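Local atomic coordinates of acetyl-CoA acetyltransferase A (Ascaris suum, PDB entry 6BJA), a protein that probably catalyses, as a thiolase, the transfer of acetyl groups between acetyl-CoA molecules, and binds coenzyme A. Residues I21-S26 / Y225-P230; S98-I103 / Y285-V290; I293-A298 / A381-G386. All blocks are in the same frame, centred on the assembly; numbering follows the deposited sequence.

Interaction 1. Residues I21-S26 / Y225-P230; sequences IASFRS and YKRLIP. With COA (coenzyme A), chain C.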
loop_
_atom_site.group_PDB
_atom_site.type_symbol
_atom_site.label_atom_id
_atom_site.label_comp_id
_atom_site.label_asym_id
_atom_site.label_seq_id
_atom_site.Cartn_x
_atom_site.Cartn_y
_atom_site.Cartn_z
ATOM N N ILE A 21 1.576 30.770 5.288
ATOM C CA ILE A 21 0.835 29.603 4.826
ATOM C C ILE A 21 1.489 29.106 3.543
ATOM O O ILE A 21 1.642 29.873 2.593
ATOM C CB ILE A 21 -0.641 29.938 4.599
ATOM C CG1 ILE A 21 -1.302 30.367 5.917
ATOM C CG2 ILE A 21 -1.350 28.760 3.991
ATOM C CD1 ILE A 21 -2.652 31.018 5.740
ATOM N N ALA A 22 1.914 27.845 3.521
ATOM C CA ALA A 22 2.617 27.295 2.365
ATOM C C ALA A 22 1.682 26.460 1.497
ATOM O O ALA A 22 0.653 25.938 1.965
ATOM C CB ALA A 22 3.825 26.460 2.803
ATOM N N SER A 23 2.022 26.376 0.217
ATOM C CA SER A 23 1.284 25.544 -0.717
ATOM C C SER A 23 1.483 24.050 -0.459
ATOM O O SER A 23 2.392 23.613 0.240
ATOM C CB SER A 23 1.692 25.868 -2.145
ATOM O OG SER A 23 1.400 27.226 -2.411
ATOM N N PHE A 24 0.598 23.259 -1.037
ATOM C CA PHE A 24 0.676 21.811 -0.931
ATOM C C PHE A 24 1.957 21.240 -1.524
ATOM O O PHE A 24 2.307 21.556 -2.670
ATOM C CB PHE A 24 -0.552 21.257 -1.634
ATOM C CG PHE A 24 -0.708 19.771 -1.581
ATOM C CD1 PHE A 24 -0.791 19.092 -0.369
ATOM C CD2 PHE A 24 -0.866 19.053 -2.751
ATOM C CE1 PHE A 24 -0.988 17.715 -0.337
ATOM C CE2 PHE A 24 -1.069 17.677 -2.730
ATOM C CZ PHE A 24 -1.130 17.012 -1.523
ATOM N N ARG A 25 2.642 20.400 -0.742
ATOM C CA ARG A 25 3.887 19.755 -1.152
ATOM C C ARG A 25 4.920 20.795 -1.567
ATOM O O ARG A 25 5.626 20.623 -2.557
ATOM C CB ARG A 25 3.649 18.772 -2.301
ATOM C CG ARG A 25 2.581 17.704 -2.046
ATOM C CD ARG A 25 2.971 16.754 -0.941
ATOM N NE ARG A 25 4.247 16.090 -1.187
ATOM C CZ ARG A 25 4.919 15.374 -0.290
ATOM N NH1 ARG A 25 4.433 15.180 0.936
ATOM N NH2 ARG A 25 6.092 14.841 -0.620
ATOM N N SER A 26 5.006 21.863 -0.786
ATOM C CA SER A 26 5.929 22.962 -1.056
ATOM C C SER A 26 6.933 23.124 0.080
ATOM O O SER A 26 7.419 22.140 0.641
ATOM C CB SER A 26 5.120 24.245 -1.281
ATOM O OG SER A 26 5.942 25.295 -1.780
ATOM N N TYR A 225 -0.916 33.235 -2.707
ATOM C CA TYR A 225 -1.456 34.417 -3.388
ATOM C C TYR A 225 -0.641 34.754 -4.630
ATOM O O TYR A 225 -1.138 35.452 -5.528
ATOM C CB TYR A 225 -1.517 35.612 -2.437
ATOM C CG TYR A 225 -0.203 36.337 -2.222
ATOM C CD1 TYR A 225 0.671 35.944 -1.224
ATOM C CD2 TYR A 225 0.147 37.424 -3.008
ATOM C CE1 TYR A 225 1.871 36.592 -1.021
ATOM C CE2 TYR A 225 1.346 38.078 -2.813
ATOM C CZ TYR A 225 2.197 37.668 -1.824
ATOM O OH TYR A 225 3.405 38.325 -1.620
ATOM N N LYS A 226 0.595 34.257 -4.689
ATOM C CA LYS A 226 1.465 34.510 -5.847
ATOM C C LYS A 226 1.157 33.618 -7.050
ATOM O O LYS A 226 1.695 33.840 -8.144
ATOM C CB LYS A 226 2.932 34.329 -5.445
ATOM C CG LYS A 226 3.341 35.217 -4.290
ATOM C CD LYS A 226 4.778 34.957 -3.861
ATOM C CE LYS A 226 4.953 35.110 -2.354
ATOM N NZ LYS A 226 6.380 35.056 -1.941
ATOM N N ARG A 227 0.272 32.642 -6.866
ATOM C CA ARG A 227 0.057 31.599 -7.868
ATOM C C ARG A 227 -1.091 31.891 -8.819
ATOM O O ARG A 227 -1.333 31.115 -9.739
ATOM C CB ARG A 227 -0.189 30.256 -7.185
ATOM C CG ARG A 227 0.958 29.897 -6.307
ATOM C CD ARG A 227 1.044 28.431 -5.943
ATOM N NE ARG A 227 2.284 28.288 -5.180
ATOM C CZ ARG A 227 2.943 27.157 -4.967
ATOM N NH1 ARG A 227 2.489 25.995 -5.439
ATOM N NH2 ARG A 227 4.061 27.204 -4.260
ATOM N N LEU A 228 -1.793 32.994 -8.605
ATOM C CA LEU A 228 -2.900 33.354 -9.496
ATOM C C LEU A 228 -2.403 33.518 -10.933
ATOM O O LEU A 228 -1.406 34.194 -11.176
ATOM C CB LEU A 228 -3.567 34.655 -9.040
ATOM C CG LEU A 228 -4.671 35.213 -9.941
ATOM C CD1 LEU A 228 -5.868 34.280 -9.901
ATOM C CD2 LEU A 228 -5.045 36.633 -9.524
ATOM N N ILE A 229 -3.104 32.889 -11.872
ATOM C CA ILE A 229 -2.906 33.142 -13.304
ATOM C C ILE A 229 -4.205 33.756 -13.808
ATOM O O ILE A 229 -5.125 33.023 -14.152
ATOM C CB ILE A 229 -2.586 31.857 -14.083
ATOM C CG1 ILE A 229 -1.396 31.121 -13.466
ATOM C CG2 ILE A 229 -2.294 32.175 -15.547
ATOM C CD1 ILE A 229 -1.291 29.680 -13.922
ATOM N N PRO A 230 -4.307 35.095 -13.802
ATOM C CA PRO A 230 -5.606 35.740 -14.060
ATOM C C PRO A 230 -6.308 35.273 -15.334
ATOM O O PRO A 230 -7.498 34.972 -15.293
ATOM C CB PRO A 230 -5.239 37.221 -14.163
ATOM C CG PRO A 230 -4.033 37.358 -13.300
ATOM C CD PRO A 230 -3.266 36.087 -13.491
HETATM N N1A COA C . -5.672 31.003 -11.037
HETATM C C2A COA C . -5.650 30.471 -12.273
HETATM N N3A COA C . -5.672 29.153 -12.516
HETATM C C4A COA C . -5.723 28.260 -11.507
HETATM C C5A COA C . -5.759 28.752 -10.126
HETATM C C6A COA C . -5.732 30.219 -9.936
HETATM N N6A COA C . -5.767 30.771 -8.706
HETATM N N7A COA C . -5.806 27.658 -9.338
HETATM C C8A COA C . -5.800 26.566 -10.148
HETATM N N9A COA C . -5.756 26.935 -11.451
HETATM C C1B COA C . -5.719 26.067 -12.659
HETATM C C2B COA C . -4.381 25.349 -12.719
HETATM O O2B COA C . -3.466 26.004 -13.601
HETATM C C3B COA C . -4.688 23.955 -13.223
HETATM O O3B COA C . -4.121 23.813 -14.532
HETATM P P3B COA C . -4.903 23.562 -15.911
HETATM O O7A COA C . -6.032 24.562 -16.012
HETATM O O8A COA C . -3.930 23.783 -17.048
HETATM O O9A COA C . -5.446 22.156 -15.944
HETATM C C4B COA C . -6.202 23.799 -13.062
HETATM O O4B COA C . -6.740 25.062 -12.661
HETATM C C5B COA C . -6.501 22.810 -11.951
HETATM O O5B COA C . -6.008 23.407 -10.756
HETATM P P1A COA C . -4.929 22.706 -9.782
HETATM O O1A COA C . -3.720 22.193 -10.529
HETATM O O2A COA C . -4.495 23.669 -8.698
HETATM O O3A COA C . -5.649 21.447 -9.124
HETATM P P2A COA C . -4.752 20.267 -8.508
HETATM O O4A COA C . -4.006 19.548 -9.612
HETATM O O5A COA C . -3.799 20.795 -7.455
HETATM O O6A COA C . -5.833 19.303 -7.832
HETATM C CBP COA C . -6.678 19.254 -5.627
HETATM C CCP COA C . -6.811 19.900 -6.989
HETATM C CDP COA C . -6.922 17.773 -5.807
HETATM C CEP COA C . -5.258 19.386 -5.070
HETATM C CAP COA C . -7.791 19.773 -4.698
HETATM O OAP COA C . -7.794 18.958 -3.516
HETATM C C9P COA C . -7.657 21.237 -4.333
HETATM O O9P COA C . -6.616 21.850 -4.511
HETATM N N8P COA C . -8.699 21.880 -3.798
HETATM C C7P COA C . -10.000 21.300 -3.540
HETATM C C6P COA C . -11.011 22.408 -3.281
HETATM C C5P COA C . -11.429 22.336 -1.838
HETATM O O5P COA C . -12.451 21.741 -1.506
HETATM N N4P COA C . -10.606 22.914 -0.973
HETATM C C3P COA C . -10.857 22.821 0.453
HETATM C C2P COA C . -11.570 24.012 1.047
HETATM S S1P COA C . -12.884 23.451 2.147
#
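S23 and R227 meet through a hydroxyl laid over a flat cation. OG of S23 sits 2.9 Å above the plane of the R227 guanidinium, over its centre, with CZ of R227 3.0 Å from that oxygen. Because the serine comes down on the face, no N-H of the guanidinium points at OG; the contact is no hydrogen bond but close packing, to which the cation's attraction for the hydroxyl oxygen probably adds. S26 approaches the same group from its edge, near the plane, where its OG is 3.7 Å from NH2 of R227. The arginine spans the gap with an otherwise exposed side chain: CG leaves anti to the carbonyl carbon (chi1 -58°) and the chain runs extended to NE.

One shell out, a type II beta turn from S23 to S26, closed by a weak bond from S26 N to S23 O (3.3 Å), brings both serines to the guanidinium. E223 fixes this corner: its OE1 accepts from S23 N and is hydrogen-bonded to S26 OG, while its ion pair with R227 NH2 is long and weak. F24 and R25, the middle residues of the turn, pack on R134 and G135 of the second subunit.

Beyond R227 the chain passes straight to the ligand. CD1 of L228 lies 3.5 Å from N1A of coenzyme A, and the carbonyl O of I229 comes within 3.2 Å of C2A of the same adenine. Coenzyme A is also hydrogen-bonded to K232 NZ and S254 O. The 225-230 loop forms part of the adenine end of the thiolase coenzyme A pocket.

Interaction 2. Residues S98-I103 / Y285-V290; sequences SMKAII and YAEAGV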
loop_
_atom_site.group_PDB
_atom_site.type_symbol
_atom_site.label_atom_id
_atom_site.label_comp_id
_atom_site.label_asym_id
_atom_site.label_seq_id
_atom_site.Cartn_x
_atom_site.Cartn_y
_atom_site.Cartn_z
ATOM N N SER A 98 -9.790 25.111 15.170
ATOM C CA SER A 98 -9.029 25.968 16.077
ATOM C C SER A 98 -9.786 27.211 16.487
ATOM O O SER A 98 -9.350 27.919 17.395
ATOM C CB SER A 98 -7.658 26.333 15.495
ATOM O OG SER A 98 -7.703 26.900 14.190
ATOM N N MET A 99 -10.930 27.486 15.850
ATOM C CA MET A 99 -11.827 28.441 16.466
ATOM C C MET A 99 -12.454 27.808 17.714
ATOM O O MET A 99 -12.574 28.452 18.740
ATOM C CB MET A 99 -12.906 28.902 15.493
ATOM C CG MET A 99 -13.852 29.881 16.115
ATOM S SD MET A 99 -13.156 31.521 16.261
ATOM C CE MET A 99 -13.164 32.107 14.530
ATOM N N LYS A 100 -12.851 26.546 17.617
ATOM C CA LYS A 100 -13.348 25.817 18.781
ATOM C C LYS A 100 -12.290 25.776 19.881
ATOM O O LYS A 100 -12.601 25.920 21.060
ATOM C CB LYS A 100 -13.789 24.404 18.365
ATOM C CG LYS A 100 -14.195 23.482 19.500
ATOM C CD LYS A 100 -15.374 24.005 20.299
ATOM C CE LYS A 100 -15.905 22.913 21.224
ATOM N NZ LYS A 100 -16.934 23.444 22.139
ATOM N N ALA A 101 -11.031 25.605 19.495
ATOM C CA ALA A 101 -9.953 25.599 20.477
ATOM C C ALA A 101 -9.937 26.901 21.255
ATOM O O ALA A 101 -9.801 26.894 22.485
ATOM C CB ALA A 101 -8.622 25.367 19.808
ATOM N N ILE A 102 -10.047 28.026 20.549
ATOM C CA ILE A 102 -10.050 29.326 21.207
ATOM C C ILE A 102 -11.279 29.462 22.122
ATOM O O ILE A 102 -11.171 29.941 23.247
ATOM C CB ILE A 102 -9.999 30.487 20.189
ATOM C CG1 ILE A 102 -8.648 30.486 19.474
ATOM C CG2 ILE A 102 -10.227 31.845 20.875
ATOM C CD1 ILE A 102 -8.574 31.385 18.261
ATOM N N ILE A 103 -12.440 29.012 21.650
ATOM C CA ILE A 103 -13.656 29.066 22.453
ATOM C C ILE A 103 -13.506 28.206 23.728
ATOM O O ILE A 103 -13.887 28.640 24.814
ATOM C CB ILE A 103 -14.873 28.647 21.601
ATOM C CG1 ILE A 103 -15.158 29.754 20.586
ATOM C CG2 ILE A 103 -16.090 28.413 22.495
ATOM C CD1 ILE A 103 -16.084 29.330 19.470
ATOM N N TYR A 285 -18.951 34.666 22.030
ATOM C CA TYR A 285 -18.855 33.726 20.928
ATOM C C TYR A 285 -20.224 33.084 20.702
ATOM O O TYR A 285 -21.090 33.118 21.578
ATOM C CB TYR A 285 -17.789 32.664 21.207
ATOM C CG TYR A 285 -18.092 31.805 22.382
ATOM C CD1 TYR A 285 -18.912 30.711 22.217
ATOM C CD2 TYR A 285 -17.583 32.076 23.640
ATOM C CE1 TYR A 285 -19.223 29.914 23.227
ATOM C CE2 TYR A 285 -17.906 31.244 24.710
ATOM C CZ TYR A 285 -18.738 30.165 24.468
ATOM O OH TYR A 285 -19.129 29.272 25.441
ATOM N N ALA A 286 -20.403 32.505 19.525
ATOM C CA ALA A 286 -21.644 31.838 19.180
ATOM C C ALA A 286 -21.347 30.701 18.229
ATOM O O ALA A 286 -20.337 30.714 17.508
ATOM C CB ALA A 286 -22.611 32.811 18.560
ATOM N N GLU A 287 -22.248 29.719 18.214
ATOM C CA GLU A 287 -22.107 28.561 17.362
ATOM C C GLU A 287 -23.468 28.270 16.757
ATOM O O GLU A 287 -24.479 28.419 17.434
ATOM C CB GLU A 287 -21.606 27.358 18.154
ATOM C CG GLU A 287 -20.266 27.597 18.870
ATOM C CD GLU A 287 -19.894 26.486 19.848
ATOM O OE1 GLU A 287 -20.646 26.265 20.819
ATOM O OE2 GLU A 287 -18.835 25.858 19.667
ATOM N N ALA A 288 -23.477 27.885 15.492
ATOM C CA ALA A 288 -24.707 27.566 14.782
ATOM C C ALA A 288 -24.569 26.271 14.011
ATOM O O ALA A 288 -23.462 25.813 13.708
ATOM C CB ALA A 288 -25.070 28.688 13.841
ATOM N N GLY A 289 -25.701 25.654 13.712
ATOM C CA GLY A 289 -25.685 24.476 12.881
ATOM C C GLY A 289 -26.894 24.385 11.969
ATOM O O GLY A 289 -28.011 24.734 12.358
ATOM N N VAL A 290 -26.646 23.872 10.770
ATOM C CA VAL A 290 -27.671 23.676 9.749
ATOM C C VAL A 290 -27.472 22.323 9.060
ATOM O O VAL A 290 -26.607 21.530 9.444
ATOM C CB VAL A 290 -27.619 24.814 8.705
ATOM C CG1 VAL A 290 -27.844 26.168 9.362
ATOM C CG2 VAL A 290 -26.298 24.800 8.008
HETATM O O HOH W 1 -20.097 23.896 21.655
#
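I103 and Y285 are set methyl to face: CG2 of I103 stands over the centre of the Y285 ring, 3.6 Å from its centroid and 13° off the normal, a well-aligned CH-pi contact. The branch responsible is fixed by the isoleucine's first torsion (chi1 -71°), which turns CG1 toward the backbone N side and leaves CG2 anti to that N, directed at the ring. CG1 of I103 adds a looser touch, 4.0 Å from CB of Y285. The Y285 and Y113 rings, the latter of the second subunit, are also stacked edge-to-face.

One helical turn before I103, K100 crosses E287 at about a right angle. The lysine bends at chi2 and carries NZ to 3.9 Å from OE2 of E287, a long salt bridge. A water bridges the pair, donating to OE1 of E287 at 2.6 Å and accepting a weak bond from K100 NZ. OE1 of E287 is also hydrogen-bonded to the hydroxyl of Y113 of the second subunit, so its carboxylate connects helix, water and second subunit, and the nearby lysine would be expected to favour its anionic form.

The backbones behind these side chains are well separated, the local axes of helix and strand passing 10.3 Å apart at 136°. Helix 97-110 begins just after the predicted nucleophile at position 95; M99 and I102 also pack on helix 357-371. Helices 97-110 and 357-371 belong to the central helical layer of the five-layered alpha-beta-alpha-beta-alpha thiolase fold, here leaning on a strand of the C-terminal half.

Interaction 3. Residues I293-A298 / A381-G386; sequences IDFTVA and AICNGG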
loop_
_atom_site.group_PDB
_atom_site.type_symbol
_atom_site.label_atom_id
_atom_site.label_comp_id
_atom_site.label_asym_id
_atom_site.label_seq_id
_atom_site.Cartn_x
_atom_site.Cartn_y
_atom_site.Cartn_z
ATOM N N ILE A 293 -25.450 20.010 3.812
ATOM C CA ILE A 293 -25.303 20.549 2.468
ATOM C C ILE A 293 -25.279 22.079 2.497
ATOM O O ILE A 293 -24.703 22.705 1.606
ATOM C CB ILE A 293 -26.432 20.027 1.543
ATOM C CG1 ILE A 293 -26.064 20.296 0.079
ATOM C CG2 ILE A 293 -27.763 20.631 1.912
ATOM C CD1 ILE A 293 -26.898 19.487 -0.911
ATOM N N ASP A 294 -25.909 22.668 3.511
ATOM C CA ASP A 294 -26.051 24.127 3.618
ATOM C C ASP A 294 -24.978 24.782 4.494
ATOM O O ASP A 294 -25.164 25.895 4.980
ATOM C CB ASP A 294 -27.431 24.472 4.204
ATOM C CG ASP A 294 -28.580 24.145 3.253
ATOM O OD1 ASP A 294 -28.454 24.453 2.048
ATOM O OD2 ASP A 294 -29.615 23.572 3.714
ATOM N N PHE A 295 -23.885 24.072 4.739
ATOM C CA PHE A 295 -22.847 24.563 5.661
ATOM C C PHE A 295 -22.381 25.990 5.349
ATOM O O PHE A 295 -22.051 26.736 6.256
ATOM C CB PHE A 295 -21.640 23.613 5.674
ATOM C CG PHE A 295 -20.754 23.717 4.478
ATOM C CD1 PHE A 295 -21.171 23.256 3.244
ATOM C CD2 PHE A 295 -19.486 24.256 4.592
ATOM C CE1 PHE A 295 -20.362 23.357 2.133
ATOM C CE2 PHE A 295 -18.671 24.344 3.498
ATOM C CZ PHE A 295 -19.100 23.908 2.261
ATOM N N THR A 296 -22.420 26.373 4.078
ATOM C CA THR A 296 -21.944 27.673 3.664
ATOM C C THR A 296 -22.743 28.826 4.292
ATOM O O THR A 296 -22.204 29.912 4.423
ATOM C CB THR A 296 -21.983 27.784 2.115
ATOM O OG1 THR A 296 -21.143 26.777 1.527
ATOM C CG2 THR A 296 -21.474 29.134 1.632
ATOM N N VAL A 297 -24.018 28.622 4.654
ATOM C CA VAL A 297 -24.800 29.711 5.250
ATOM C C VAL A 297 -24.841 29.699 6.778
ATOM O O VAL A 297 -25.420 30.599 7.393
ATOM C CB VAL A 297 -26.258 29.730 4.713
ATOM C CG1 VAL A 297 -26.234 29.797 3.186
ATOM C CG2 VAL A 297 -27.057 28.552 5.220
ATOM N N ALA A 298 -24.182 28.727 7.407
ATOM C CA ALA A 298 -24.123 28.712 8.870
ATOM C C ALA A 298 -23.406 29.927 9.501
ATOM O O ALA A 298 -23.775 30.370 10.592
ATOM C CB ALA A 298 -23.454 27.415 9.354
ATOM N N ALA A 381 -15.668 34.665 11.742
ATOM C CA ALA A 381 -16.625 33.571 11.574
ATOM C C ALA A 381 -16.119 32.539 10.584
ATOM O O ALA A 381 -15.445 32.867 9.615
ATOM C CB ALA A 381 -17.939 34.103 11.131
ATOM N N ILE A 382 -16.426 31.266 10.858
ATOM C CA ILE A 382 -15.932 30.173 10.026
ATOM C C ILE A 382 -16.945 29.027 10.001
ATOM O O ILE A 382 -17.525 28.708 11.029
ATOM C CB ILE A 382 -14.545 29.689 10.533
ATOM C CG1 ILE A 382 -13.929 28.648 9.619
ATOM C CG2 ILE A 382 -14.616 29.231 11.987
ATOM C CD1 ILE A 382 -12.380 28.556 9.853
ATOM N N CYS A 383 -17.203 28.496 8.798
ATOM C CA CYS A 383 -18.054 27.328 8.625
ATOM C C CYS A 383 -17.219 26.061 8.594
ATOM O O CYS A 383 -15.995 26.098 8.405
ATOM C CB CYS A 383 -18.882 27.431 7.337
ATOM S SG CYS A 383 -17.942 27.298 5.789
ATOM N N ASN A 384 -17.874 24.925 8.780
ATOM C CA ASN A 384 -17.177 23.662 8.612
ATOM C C ASN A 384 -18.037 22.602 8.017
ATOM O O ASN A 384 -19.256 22.628 8.139
ATOM C CB ASN A 384 -16.544 23.173 9.939
ATOM C CG ASN A 384 -17.532 22.943 11.071
ATOM O OD1 ASN A 384 -17.689 23.781 11.961
ATOM N ND2 ASN A 384 -18.124 21.763 11.100
ATOM N N GLY A 385 -17.377 21.691 7.314
ATOM C CA GLY A 385 -18.031 20.523 6.778
ATOM C C GLY A 385 -18.849 19.857 7.866
ATOM O O GLY A 385 -18.402 19.729 9.011
ATOM N N GLY A 386 -20.059 19.457 7.495
ATOM C CA GLY A 386 -21.024 18.912 8.432
ATOM C C GLY A 386 -22.149 19.857 8.790
ATOM O O GLY A 386 -23.143 19.455 9.396
#
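F295 brings the 3-10 segment 293-297 against the strand end that carries C383. Just ahead of it, D294 forms a salt bridge with K168, and its carbonyl O accepts from V297 N, tightening the turn. The F295 side chain leaves its backbone between N and the carbonyl carbon (chi1 76°), which sets the ring beside the strand. Its CD2 lies 3.6 Å from SG of C383; the sulfur is 4.7 Å from the ring centroid and 66° off the normal, an oblique sulfur-aromatic contact. CB of F295 also packs 3.6 Å from the carbonyl O of N384.

C383, the predicted proton acceptor, opens the C-x-G sequence characteristic of thiolase active sites, and the rest of that motif is held by further hydrogen bonds. N384 ND2 donates to G385 O over 2.9 Å, arriving above the carbonyl plane, while its OD1 is hydrogen-bonded to S96. G385 N is hydrogen-bonded to OD, the added oxygen of the S-hydroxycysteine at position 95, and G386, whose backbone angles call for glycine, gives its O to R74 of the second subunit.

Next along the turn, OG1 of T296 covers one face of the F295 ring, offset toward the rim. A298 then starts helix 298-310: its N donates to F295 O, and this same carbonyl oxygen touches CB of C383 at 3.4 Å.

Overall arrangement
Interactions 2 and 3 are neighbours, with centres about 11 Å apart, and they touch: CB of A288 lies 3.9 Å from O of A298, and CB of M99 lies 3.9 Å from CG2 of I382. Interaction 1 stands apart, its centre about 28 Å from interaction 2 and 24 Å from interaction 3. All three reach the same mixed sheet and the second subunit. Coenzyme A spans from interaction 1 toward interaction 3: its adenine rests by 225-230, while its thiol end reaches within about 6 Å of the F295 side chain. C383, in interaction 3, is about 7 Å from H355 and about 11 Å from E287 of interaction 2, side chain to side chain.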